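Side-chain contacts in type I modular polyketide synthase (Streptomyces albus subsp. albus, PDB 6IYT), which probably selects an ethylmalonyl extender unit from its coenzyme A thioester and transfers it during salinomycin polyketide assembly, through its acyltransferase domain: residues P34-G39 and Q200-V205; L42-V47 and L445-V450; V93-T98 and V431-A436; E138-D141 and F146-R149. All blocks are in the same frame, centred on the assembly; numbering follows the deposited sequence.

Interaction 1: P34-G39 and Q200-V205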
loop_
_atom_site.group_PDB
_atom_site.type_symbol
_atom_site.label_atom_id
_atom_site.label_comp_id
_atom_site.label_asym_id
_atom_site.label_seq_id
_atom_site.Cartn_x
_atom_site.Cartn_y
_atom_site.Cartn_z
ATOM N N PRO A 34 12.361 -3.762 18.051
ATOM C CA PRO A 34 12.470 -2.372 17.616
ATOM C C PRO A 34 11.169 -1.649 17.900
ATOM O O PRO A 34 10.096 -2.230 17.775
ATOM C CB PRO A 34 12.725 -2.475 16.097
ATOM C CG PRO A 34 12.737 -3.951 15.771
ATOM C CD PRO A 34 12.925 -4.684 17.059
ATOM N N ALA A 35 11.268 -0.404 18.299
ATOM C CA ALA A 35 10.082 0.399 18.560
ATOM C C ALA A 35 9.492 0.807 17.228
ATOM O O ALA A 35 10.231 1.054 16.283
ATOM C CB ALA A 35 10.457 1.640 19.353
ATOM N N LEU A 36 8.193 1.103 17.223
ATOM C CA LEU A 36 7.566 1.699 16.056
ATOM C C LEU A 36 8.177 3.059 15.722
ATOM O O LEU A 36 8.487 3.321 14.571
ATOM C CB LEU A 36 6.032 1.811 16.233
ATOM C CG LEU A 36 5.279 2.513 15.089
ATOM C CD1 LEU A 36 5.520 1.835 13.754
ATOM C CD2 LEU A 36 3.781 2.559 15.368
ATOM N N PHE A 37 8.346 3.923 16.740
ATOM C CA PHE A 37 8.955 5.245 16.548
ATOM C C PHE A 37 10.119 5.468 17.519
ATOM O O PHE A 37 10.068 5.020 18.676
ATOM C CB PHE A 37 7.911 6.338 16.742
ATOM C CG PHE A 37 6.754 6.244 15.793
ATOM C CD1 PHE A 37 6.958 6.338 14.437
ATOM C CD2 PHE A 37 5.476 6.083 16.257
ATOM C CE1 PHE A 37 5.896 6.316 13.558
ATOM C CE2 PHE A 37 4.404 6.022 15.377
ATOM C CZ PHE A 37 4.622 6.125 14.026
ATOM N N SER A 38 11.131 6.199 17.055
ATOM C CA SER A 38 12.212 6.659 17.913
ATOM C C SER A 38 12.101 8.165 18.166
ATOM O O SER A 38 11.326 8.862 17.525
ATOM C CB SER A 38 13.546 6.378 17.241
ATOM O OG SER A 38 13.560 6.973 15.948
ATOM N N GLY A 39 12.903 8.660 19.101
ATOM C CA GLY A 39 12.937 10.099 19.405
ATOM C C GLY A 39 11.637 10.632 19.995
ATOM O O GLY A 39 11.022 9.999 20.865
ATOM N N GLN A 200 2.036 -4.526 11.027
ATOM C CA GLN A 200 2.224 -5.675 11.876
ATOM C C GLN A 200 2.537 -5.284 13.328
ATOM O O GLN A 200 2.049 -5.919 14.266
ATOM C CB GLN A 200 3.355 -6.513 11.313
ATOM C CG GLN A 200 3.685 -7.746 12.118
ATOM C CD GLN A 200 4.783 -8.565 11.451
ATOM O OE1 GLN A 200 5.521 -8.062 10.588
ATOM N NE2 GLN A 200 4.863 -9.831 11.800
ATOM N N SER A 201 3.230 -4.161 13.514
ATOM C CA SER A 201 3.662 -3.727 14.840
ATOM C C SER A 201 2.506 -3.235 15.731
ATOM O O SER A 201 2.632 -3.220 16.988
ATOM C CB SER A 201 4.753 -2.625 14.729
ATOM O OG SER A 201 4.165 -1.345 14.550
ATOM N N VAL A 202 1.363 -2.940 15.122
ATOM C CA VAL A 202 0.143 -2.614 15.889
ATOM C C VAL A 202 -0.913 -3.679 15.727
ATOM O O VAL A 202 -2.113 -3.449 15.964
ATOM C CB VAL A 202 -0.403 -1.230 15.532
ATOM C CG1 VAL A 202 0.556 -0.164 16.017
ATOM C CG2 VAL A 202 -0.650 -1.103 14.034
ATOM N N GLY A 203 -0.461 -4.855 15.300
ATOM C CA GLY A 203 -1.305 -6.060 15.256
ATOM C C GLY A 203 -2.240 -6.130 14.065
ATOM O O GLY A 203 -3.243 -6.856 14.095
ATOM N N VAL A 204 -1.953 -5.364 13.026
ATOM C CA VAL A 204 -2.774 -5.421 11.803
ATOM C C VAL A 204 -2.038 -6.251 10.786
ATOM O O VAL A 204 -0.908 -5.883 10.354
ATOM C CB VAL A 204 -3.086 -4.014 11.248
ATOM C CG1 VAL A 204 -3.839 -4.089 9.918
ATOM C CG2 VAL A 204 -3.902 -3.226 12.248
ATOM N N VAL A 205 -2.559 -7.458 10.569
ATOM C CA VAL A 205 -1.876 -8.458 9.754
ATOM C C VAL A 205 -2.806 -9.040 8.706
ATOM O O VAL A 205 -4.030 -9.096 8.901
ATOM C CB VAL A 205 -1.286 -9.619 10.622
ATOM C CG1 VAL A 205 -0.172 -9.117 11.529
ATOM C CG2 VAL A 205 -2.360 -10.315 11.432
#
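Leu36 and Ser201 bring their CA atoms to 6.8 Å where the N-terminal loop 34-39 passes the Schellman motif that ends helix 181-200. In that motif Gly203 has a positive phi of 80° and its N bonds to Gln200 O at 2.9 Å, closing a type I turn, while Val204 N returns to the carbonyl of Trp199. The turn presents Ser201 and Val202 to the single side chain that crosses from the loop. Leu36 extends with CG opposite its own backbone N (chi1 176°), which directs both methyls at the helix end. CD1 of Leu36 comes to 3.5 Å from Ser201 OG, and CD2 of Leu36 to 4.3 Å from Val202 CG1. The first approach is a van der Waals contact with a hydroxyl whose hydrogen bond is made elsewhere, to Val198 O, three residues earlier. CD2 of Leu36 and CG1 of Val202 also converge on Phe435 of helix 428-439, which belongs to the same apolar cluster, together with Val450. Leu36 thus packs the start of the modelled chain, which leads into strand 43-49, against the end of helix 181-200. Leu36 O also accepts a hydrogen bond from Ser143 OG, a second tie to the helical region. Within the loop itself, Leu36 CG lies over the centre of one face of the Phe37 ring, 3.6 Å above its plane.

Interaction 2: L42-V47 and L445-V450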
loop_
_atom_site.group_PDB
_atom_site.type_symbol
_atom_site.label_atom_id
_atom_site.label_comp_id
_atom_site.label_asym_id
_atom_site.label_seq_id
_atom_site.Cartn_x
_atom_site.Cartn_y
_atom_site.Cartn_z
ATOM N N LEU A 42 5.198 13.138 17.228
ATOM C CA LEU A 42 3.915 13.481 17.716
ATOM C C LEU A 42 3.197 12.255 18.273
ATOM O O LEU A 42 3.586 11.108 18.014
ATOM C CB LEU A 42 3.081 14.207 16.632
ATOM C CG LEU A 42 2.429 13.422 15.526
ATOM C CD1 LEU A 42 1.596 14.342 14.654
ATOM C CD2 LEU A 42 3.467 12.712 14.699
ATOM N N VAL A 43 2.157 12.531 19.050
ATOM C CA VAL A 43 1.475 11.562 19.910
ATOM C C VAL A 43 0.015 11.497 19.399
ATOM O O VAL A 43 -0.544 12.541 19.124
ATOM C CB VAL A 43 1.398 12.171 21.352
ATOM C CG1 VAL A 43 0.810 11.196 22.324
ATOM C CG2 VAL A 43 2.775 12.677 21.791
ATOM N N PRO A 44 -0.635 10.307 19.467
ATOM C CA PRO A 44 -2.092 10.238 19.318
ATOM C C PRO A 44 -2.817 10.208 20.645
ATOM O O PRO A 44 -2.410 9.522 21.558
ATOM C CB PRO A 44 -2.290 8.910 18.594
ATOM C CG PRO A 44 -1.245 8.027 19.189
ATOM C CD PRO A 44 -0.039 8.956 19.439
ATOM N N TRP A 45 -3.916 10.957 20.734
ATOM C CA TRP A 45 -4.865 10.825 21.811
ATOM C C TRP A 45 -6.147 10.217 21.223
ATOM O O TRP A 45 -6.813 10.861 20.388
ATOM C CB TRP A 45 -5.210 12.202 22.381
ATOM C CG TRP A 45 -4.228 12.766 23.313
ATOM C CD1 TRP A 45 -2.992 12.245 23.647
ATOM C CD2 TRP A 45 -4.404 13.937 24.117
ATOM N NE1 TRP A 45 -2.367 13.076 24.544
ATOM C CE2 TRP A 45 -3.216 14.115 24.857
ATOM C CE3 TRP A 45 -5.454 14.873 24.270
ATOM C CZ2 TRP A 45 -3.042 15.192 25.738
ATOM C CZ3 TRP A 45 -5.293 15.908 25.144
ATOM C CH2 TRP A 45 -4.094 16.067 25.876
ATOM N N ILE A 46 -6.456 8.976 21.593
ATOM C CA ILE A 46 -7.605 8.300 21.024
ATOM C C ILE A 46 -8.781 8.422 21.986
ATOM O O ILE A 46 -8.577 8.540 23.169
ATOM C CB ILE A 46 -7.341 6.829 20.665
ATOM C CG1 ILE A 46 -7.216 5.974 21.901
ATOM C CG2 ILE A 46 -6.080 6.711 19.812
ATOM C CD1 ILE A 46 -7.098 4.516 21.585
ATOM N N VAL A 47 -9.950 8.706 21.430
ATOM C CA VAL A 47 -11.182 8.906 22.231
ATOM C C VAL A 47 -12.323 8.128 21.595
ATOM O O VAL A 47 -12.443 8.094 20.364
ATOM C CB VAL A 47 -11.561 10.418 22.265
ATOM C CG1 VAL A 47 -12.562 10.718 23.361
ATOM C CG2 VAL A 47 -10.330 11.265 22.455
ATOM N N LEU A 445 -6.644 -2.305 16.574
ATOM C CA LEU A 445 -5.298 -1.755 16.440
ATOM C C LEU A 445 -4.684 -1.467 17.817
ATOM O O LEU A 445 -5.322 -0.857 18.672
ATOM C CB LEU A 445 -5.361 -0.456 15.611
ATOM C CG LEU A 445 -4.046 -0.001 14.985
ATOM C CD1 LEU A 445 -4.301 0.647 13.606
ATOM C CD2 LEU A 445 -3.326 0.974 15.913
ATOM N N ASP A 446 -3.450 -1.909 18.027
ATOM C CA ASP A 446 -2.862 -1.866 19.359
ATOM C C ASP A 446 -2.113 -0.579 19.564
ATOM O O ASP A 446 -0.900 -0.492 19.300
ATOM C CB ASP A 446 -1.950 -3.062 19.577
ATOM C CG ASP A 446 -1.259 -3.016 20.896
ATOM O OD1 ASP A 446 -1.691 -2.219 21.760
ATOM O OD2 ASP A 446 -0.187 -3.638 21.007
ATOM N N TRP A 447 -2.867 0.460 19.879
ATOM C CA TRP A 447 -2.335 1.788 20.047
ATOM C C TRP A 447 -1.276 1.873 21.136
ATOM O O TRP A 447 -0.424 2.739 21.099
ATOM C CB TRP A 447 -3.451 2.729 20.367
ATOM C CG TRP A 447 -4.301 3.057 19.184
ATOM C CD1 TRP A 447 -5.515 2.558 18.905
ATOM C CD2 TRP A 447 -4.013 4.015 18.173
ATOM N NE1 TRP A 447 -6.005 3.117 17.769
ATOM C CE2 TRP A 447 -5.103 4.026 17.295
ATOM C CE3 TRP A 447 -2.960 4.892 17.944
ATOM C CZ2 TRP A 447 -5.122 4.795 16.142
ATOM C CZ3 TRP A 447 -2.999 5.688 16.818
ATOM C CH2 TRP A 447 -4.115 5.686 15.969
ATOM N N THR A 448 -1.343 0.988 22.117
ATOM C CA THR A 448 -0.316 0.963 23.168
ATOM C C THR A 448 1.096 0.780 22.580
ATOM O O THR A 448 2.068 1.348 23.086
ATOM C CB THR A 448 -0.601 -0.151 24.173
ATOM O OG1 THR A 448 -1.815 0.162 24.883
ATOM C CG2 THR A 448 0.549 -0.307 25.140
ATOM N N ALA A 449 1.195 0.039 21.489
ATOM C CA ALA A 449 2.488 -0.220 20.858
ATOM C C ALA A 449 3.127 1.051 20.266
ATOM O O ALA A 449 4.347 1.147 20.139
ATOM C CB ALA A 449 2.346 -1.301 19.790
ATOM N N VAL A 450 2.314 2.059 19.959
ATOM C CA VAL A 450 2.834 3.339 19.502
ATOM C C VAL A 450 3.756 3.987 20.547
ATOM O O VAL A 450 4.642 4.764 20.203
ATOM C CB VAL A 450 1.665 4.313 19.140
ATOM C CG1 VAL A 450 2.165 5.705 18.926
ATOM C CG2 VAL A 450 0.944 3.808 17.914
#
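Pro44 and Ile46 lie on strand 43-49, an outer strand of the three-stranded antiparallel sheet, probably part of the ketosynthase-to-acyltransferase linker subdomain of modular polyketide synthases, and both turn toward Trp447 in the loop after helix 428-439. Strand alternation puts these two side chains on one side, while Trp45 turns the other way. Ile46 CG2 sits over one face of the indole as a CH-pi contact, 3.9 Å from the centroid of the five-membered ring and 15° off its normal. With chi1 at 72°, CG1 of Ile46 lies between the backbone N and the carbonyl carbon, and its CD1 reaches Trp447 CD1 at 3.7 Å. The opposite face is taken by Leu445 CD2, 3.7 Å above the plane, so the indole is clamped between two methyl groups. Pro44 approaches the six-membered ring obliquely, its CB 3.7 Å from Trp447 CZ3, and at the other side of the pyrrolidine its CD lies 4.0 Å from Val450 CG1. Every contact across the segments is apolar. The indole also meets Trp439 edge-to-face and touches Ala82, so it fills the junction between the sheet, helix 428-439 and helix 74-84.

Interaction 3: V93-T98 and V431-A436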
loop_
_atom_site.group_PDB
_atom_site.type_symbol
_atom_site.label_atom_id
_atom_site.label_comp_id
_atom_site.label_asym_id
_atom_site.label_seq_id
_atom_site.Cartn_x
_atom_site.Cartn_y
_atom_site.Cartn_z
ATOM N N VAL A 93 -9.400 10.543 16.787
ATOM C CA VAL A 93 -8.011 10.620 17.152
ATOM C C VAL A 93 -7.504 12.040 16.940
ATOM O O VAL A 93 -7.705 12.640 15.884
ATOM C CB VAL A 93 -7.180 9.654 16.339
ATOM C CG1 VAL A 93 -5.718 9.754 16.712
ATOM C CG2 VAL A 93 -7.730 8.226 16.480
ATOM N N VAL A 94 -6.850 12.562 17.962
ATOM C CA VAL A 94 -6.138 13.814 17.884
ATOM C C VAL A 94 -4.631 13.555 17.839
ATOM O O VAL A 94 -4.129 12.741 18.612
ATOM C CB VAL A 94 -6.456 14.677 19.146
ATOM C CG1 VAL A 94 -5.866 16.046 19.010
ATOM C CG2 VAL A 94 -7.957 14.780 19.334
ATOM N N LEU A 95 -3.913 14.363 17.051
ATOM C CA LEU A 95 -2.450 14.263 16.928
ATOM C C LEU A 95 -1.782 15.561 17.314
ATOM O O LEU A 95 -2.305 16.639 17.034
ATOM C CB LEU A 95 -2.052 13.898 15.509
ATOM C CG LEU A 95 -2.702 12.633 14.925
ATOM C CD1 LEU A 95 -2.257 12.483 13.490
ATOM C CD2 LEU A 95 -2.333 11.408 15.726
ATOM N N GLY A 96 -0.658 15.453 18.021
ATOM C CA GLY A 96 0.139 16.622 18.366
ATOM C C GLY A 96 1.279 16.261 19.280
ATOM O O GLY A 96 1.461 15.109 19.638
ATOM N N THR A 97 2.044 17.258 19.692
ATOM C CA THR A 97 3.196 16.998 20.527
ATOM C C THR A 97 3.022 17.535 21.950
ATOM O O THR A 97 3.271 16.823 22.935
ATOM C CB THR A 97 4.459 17.584 19.917
ATOM O OG1 THR A 97 4.659 17.011 18.630
ATOM C CG2 THR A 97 5.665 17.263 20.796
ATOM N N THR A 98 2.543 18.755 22.061
ATOM C CA THR A 98 2.339 19.346 23.354
ATOM C C THR A 98 0.934 19.087 23.783
ATOM O O THR A 98 0.054 18.909 22.948
ATOM C CB THR A 98 2.592 20.844 23.304
ATOM O OG1 THR A 98 1.559 21.494 22.535
ATOM C CG2 THR A 98 3.965 21.111 22.667
ATOM N N VAL A 431 1.745 7.899 9.208
ATOM C CA VAL A 431 1.498 6.555 9.761
ATOM C C VAL A 431 0.345 6.617 10.758
ATOM O O VAL A 431 -0.571 5.789 10.721
ATOM C CB VAL A 431 2.749 5.974 10.417
ATOM C CG1 VAL A 431 2.443 4.658 11.110
ATOM C CG2 VAL A 431 3.841 5.778 9.353
ATOM N N LEU A 432 0.473 7.484 11.750
ATOM C CA LEU A 432 -0.576 7.597 12.768
ATOM C C LEU A 432 -1.925 7.944 12.167
ATOM O O LEU A 432 -2.977 7.508 12.690
ATOM C CB LEU A 432 -0.190 8.639 13.816
ATOM C CG LEU A 432 0.994 8.289 14.732
ATOM C CD1 LEU A 432 1.285 9.456 15.665
ATOM C CD2 LEU A 432 0.737 7.027 15.527
ATOM N N THR A 433 -1.923 8.789 11.137
ATOM C CA THR A 433 -3.162 9.152 10.422
ATOM C C THR A 433 -3.815 7.953 9.710
ATOM O O THR A 433 -4.993 7.695 9.888
ATOM C CB THR A 433 -2.943 10.330 9.453
ATOM O OG1 THR A 433 -2.451 11.468 10.183
ATOM C CG2 THR A 433 -4.245 10.712 8.791
ATOM N N SER A 434 -3.008 7.109 9.091
ATOM C CA SER A 434 -3.515 5.904 8.499
ATOM C C SER A 434 -4.013 4.919 9.547
ATOM O O SER A 434 -5.097 4.308 9.393
ATOM C CB SER A 434 -2.449 5.270 7.600
ATOM O OG SER A 434 -2.199 6.129 6.495
ATOM N N PHE A 435 -3.274 4.788 10.646
ATOM C CA PHE A 435 -3.730 3.968 11.760
ATOM C C PHE A 435 -5.124 4.480 12.255
ATOM O O PHE A 435 -6.008 3.691 12.551
ATOM C CB PHE A 435 -2.766 4.032 12.934
ATOM C CG PHE A 435 -1.475 3.272 12.771
ATOM C CD1 PHE A 435 -1.198 2.477 11.661
ATOM C CD2 PHE A 435 -0.533 3.322 13.805
ATOM C CE1 PHE A 435 -0.021 1.735 11.609
ATOM C CE2 PHE A 435 0.662 2.652 13.719
ATOM C CZ PHE A 435 0.926 1.854 12.615
ATOM N N ALA A 436 -5.236 5.792 12.444
ATOM C CA ALA A 436 -6.491 6.402 12.936
ATOM C C ALA A 436 -7.644 6.213 11.958
ATOM O O ALA A 436 -8.775 5.942 12.365
ATOM C CB ALA A 436 -6.278 7.873 13.229
#
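Val93 and Leu95 meet helix 428-439 on the side formed by Leu432, Thr433 and Ala436, where no flat group takes part; the ring of Phe435 belongs to another side of that helix. There Val431 CG1 lies 3.5 Å above one face of the Phe435 ring, displaced toward its rim, and the ring of Trp199 meets it with the planes at about 60°. Strand 93-96 and helix 431-436 have axes 9.5 Å apart at closest and 174° between directions, the helix lying on the face of the sheet and nearly antiparallel to this strand. At one end the small Ala436 lets the backbones close up: CA of Val93 and CA of Ala436 are 6.2 Å apart, and Val93 CG2 touches Ala436 CB at 3.6 Å. One helical turn back, the larger Leu95 and Leu432 hold the segments farther apart. Leu95 forks over the helix, its CG placed beside the backbone N by a chi1 of -54°. One branch, CD2, rests 4.0 Å from Leu432 CB; on the other, the side chains of Leu95 and Thr433 cross at about a right angle, with Leu95 CD1 3.5 Å from Thr433 OG1. Pro44 of the adjoining strand 43-49 touches Val93, Leu95 and Leu432, widening the same apolar layer. Since Thr433 OG1 is hydrogen-bonded to Arg429 O within its own helix, the hydroxyl can lie against a methyl group while its polar need is met. No hydrogen bond spans the two segments, so the contact between them rests on apolar burial and close van der Waals fit.

Interaction 4: E138-D141 and F146-R149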
loop_
_atom_site.group_PDB
_atom_site.type_symbol
_atom_site.label_atom_id
_atom_site.label_comp_id
_atom_site.label_asym_id
_atom_site.label_seq_id
_atom_site.Cartn_x
_atom_site.Cartn_y
_atom_site.Cartn_z
ATOM N N GLU A 138 11.964 9.627 5.438
ATOM C CA GLU A 138 11.572 10.151 6.726
ATOM C C GLU A 138 11.140 9.015 7.627
ATOM O O GLU A 138 11.429 9.022 8.812
ATOM C CB GLU A 138 10.449 11.170 6.590
ATOM C CG GLU A 138 10.112 11.851 7.902
ATOM C CD GLU A 138 8.977 12.860 7.768
ATOM O OE1 GLU A 138 8.445 13.303 8.831
ATOM O OE2 GLU A 138 8.548 13.123 6.606
ATOM N N LEU A 139 10.639 7.932 7.027
ATOM C CA LEU A 139 10.241 6.783 7.824
ATOM C C LEU A 139 11.444 5.915 8.263
ATOM O O LEU A 139 11.518 5.495 9.401
ATOM C CB LEU A 139 9.193 5.950 7.081
ATOM C CG LEU A 139 8.378 5.023 7.952
ATOM C CD1 LEU A 139 7.676 5.798 9.056
ATOM C CD2 LEU A 139 7.383 4.239 7.116
ATOM N N LEU A 140 12.479 5.841 7.423
ATOM C CA LEU A 140 13.707 5.249 7.844
ATOM C C LEU A 140 14.248 5.970 9.072
ATOM O O LEU A 140 14.765 5.332 9.971
ATOM C CB LEU A 140 14.757 5.272 6.742
ATOM C CG LEU A 140 14.583 4.282 5.558
ATOM C CD1 LEU A 140 15.625 4.592 4.510
ATOM C CD2 LEU A 140 14.692 2.846 5.964
ATOM N N ASP A 141 14.141 7.301 9.082
ATOM C CA ASP A 141 14.752 8.106 10.137
ATOM C C ASP A 141 13.981 8.049 11.418
ATOM O O ASP A 141 14.538 8.292 12.489
ATOM C CB ASP A 141 14.872 9.554 9.693
ATOM C CG ASP A 141 15.904 9.740 8.607
ATOM O OD1 ASP A 141 16.824 8.909 8.523
ATOM O OD2 ASP A 141 15.770 10.708 7.822
ATOM N N PHE A 146 10.323 0.006 10.810
ATOM C CA PHE A 146 10.436 0.128 9.359
ATOM C C PHE A 146 11.885 -0.042 8.912
ATOM O O PHE A 146 12.170 -0.777 7.982
ATOM C CB PHE A 146 9.874 1.470 8.889
ATOM C CG PHE A 146 9.919 1.669 7.388
ATOM C CD1 PHE A 146 9.084 0.958 6.553
ATOM C CD2 PHE A 146 10.830 2.530 6.826
ATOM C CE1 PHE A 146 9.115 1.162 5.188
ATOM C CE2 PHE A 146 10.847 2.761 5.473
ATOM C CZ PHE A 146 9.957 2.102 4.655
ATOM N N ALA A 147 12.796 0.624 9.583
ATOM C CA ALA A 147 14.199 0.585 9.173
ATOM C C ALA A 147 14.777 -0.838 9.282
ATOM O O ALA A 147 15.599 -1.249 8.464
ATOM C CB ALA A 147 15.001 1.568 10.015
ATOM N N ALA A 148 14.422 -1.552 10.351
ATOM C CA ALA A 148 14.904 -2.924 10.543
ATOM C C ALA A 148 14.452 -3.841 9.429
ATOM O O ALA A 148 15.221 -4.687 8.958
ATOM C CB ALA A 148 14.436 -3.465 11.882
ATOM N N ARG A 149 13.167 -3.768 9.086
ATOM C CA ARG A 149 12.636 -4.601 8.058
ATOM C C ARG A 149 13.196 -4.203 6.728
ATOM O O ARG A 149 13.548 -5.061 5.914
ATOM C CB ARG A 149 11.123 -4.547 8.040
ATOM C CG ARG A 149 10.513 -5.475 7.001
ATOM C CD ARG A 149 10.831 -6.937 7.295
ATOM N NE ARG A 149 9.937 -7.818 6.550
ATOM C CZ ARG A 149 10.206 -9.064 6.204
ATOM N NH1 ARG A 149 9.269 -9.785 5.612
ATOM N NH2 ARG A 149 11.355 -9.625 6.544
#
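Leu139 and Phe146 both swing CG to the far side of CB from the backbone N (chi1 -161° and -179°), and these two torsions bring leucine methyl and phenyl ring together between the short helix 137-142 and helix 144-158. The two helices are consecutive, with Ser143 alone between them, and pack across a tight turn, probably in the large alpha/beta subdomain of the acyltransferase fold, after strand 120-125 of the parallel sheet. The side chains of Leu139 and Phe146 cross at about a right angle. CD2 of Leu139 lies over the ring face, 3.7 Å from the Phe146 centroid and 12° off the normal, a well-centred CH-pi contact. At the ring edge, near its plane, Leu140 N is 3.7 Å from Phe146 CD2. The ring therefore wedges against the backbone of the first helix as well as its side chains. Leu140 CD2 adds a flank contact at 3.9 Å to Phe146 CE2 and then passes on toward Ala147, whose small side chain permits a CA-to-CA distance of 4.9 Å between Leu140 and Ala147. Leu195 of helix 181-200 touches both Leu139 and Phe146, so the pair packs against helix 181-200, whereas Leu140 turns to Val169 and Arg170 of helix 165-170. The turn itself is braced by a hydrogen bond between Phe146 N and Ser143 OG. At its outer side the methyl group of Ala147, CB, lies against the backbone of the first helix, 3.8 Å from Leu140 O.

In the fold
None of the four contacts carries a hydrogen bond across its segments. All touching residues of interaction 2 are buried, whereas interactions 1, 3 and 4 each include a partly exposed one (Ser201, Thr433, Ala147). Interactions 2 and 3 share one sheet: strands 43-49 and 90-96 are neighbours, paired through Val43 N with Gly96 O, and together they receive helix 428-439 and the loop beyond it. Interaction 1 borders both, through Phe435 and the backbone bond between Val202 O and Asp446 N. Interaction 4 is local, between consecutive helices, and meets interaction 3 where Leu139 CD1 touches Val431 CG2. Aromatic faces matter in interactions 2 and 4; interactions 1 and 3 each set a hydroxyl, satisfied within its own helical region, against a leucine methyl.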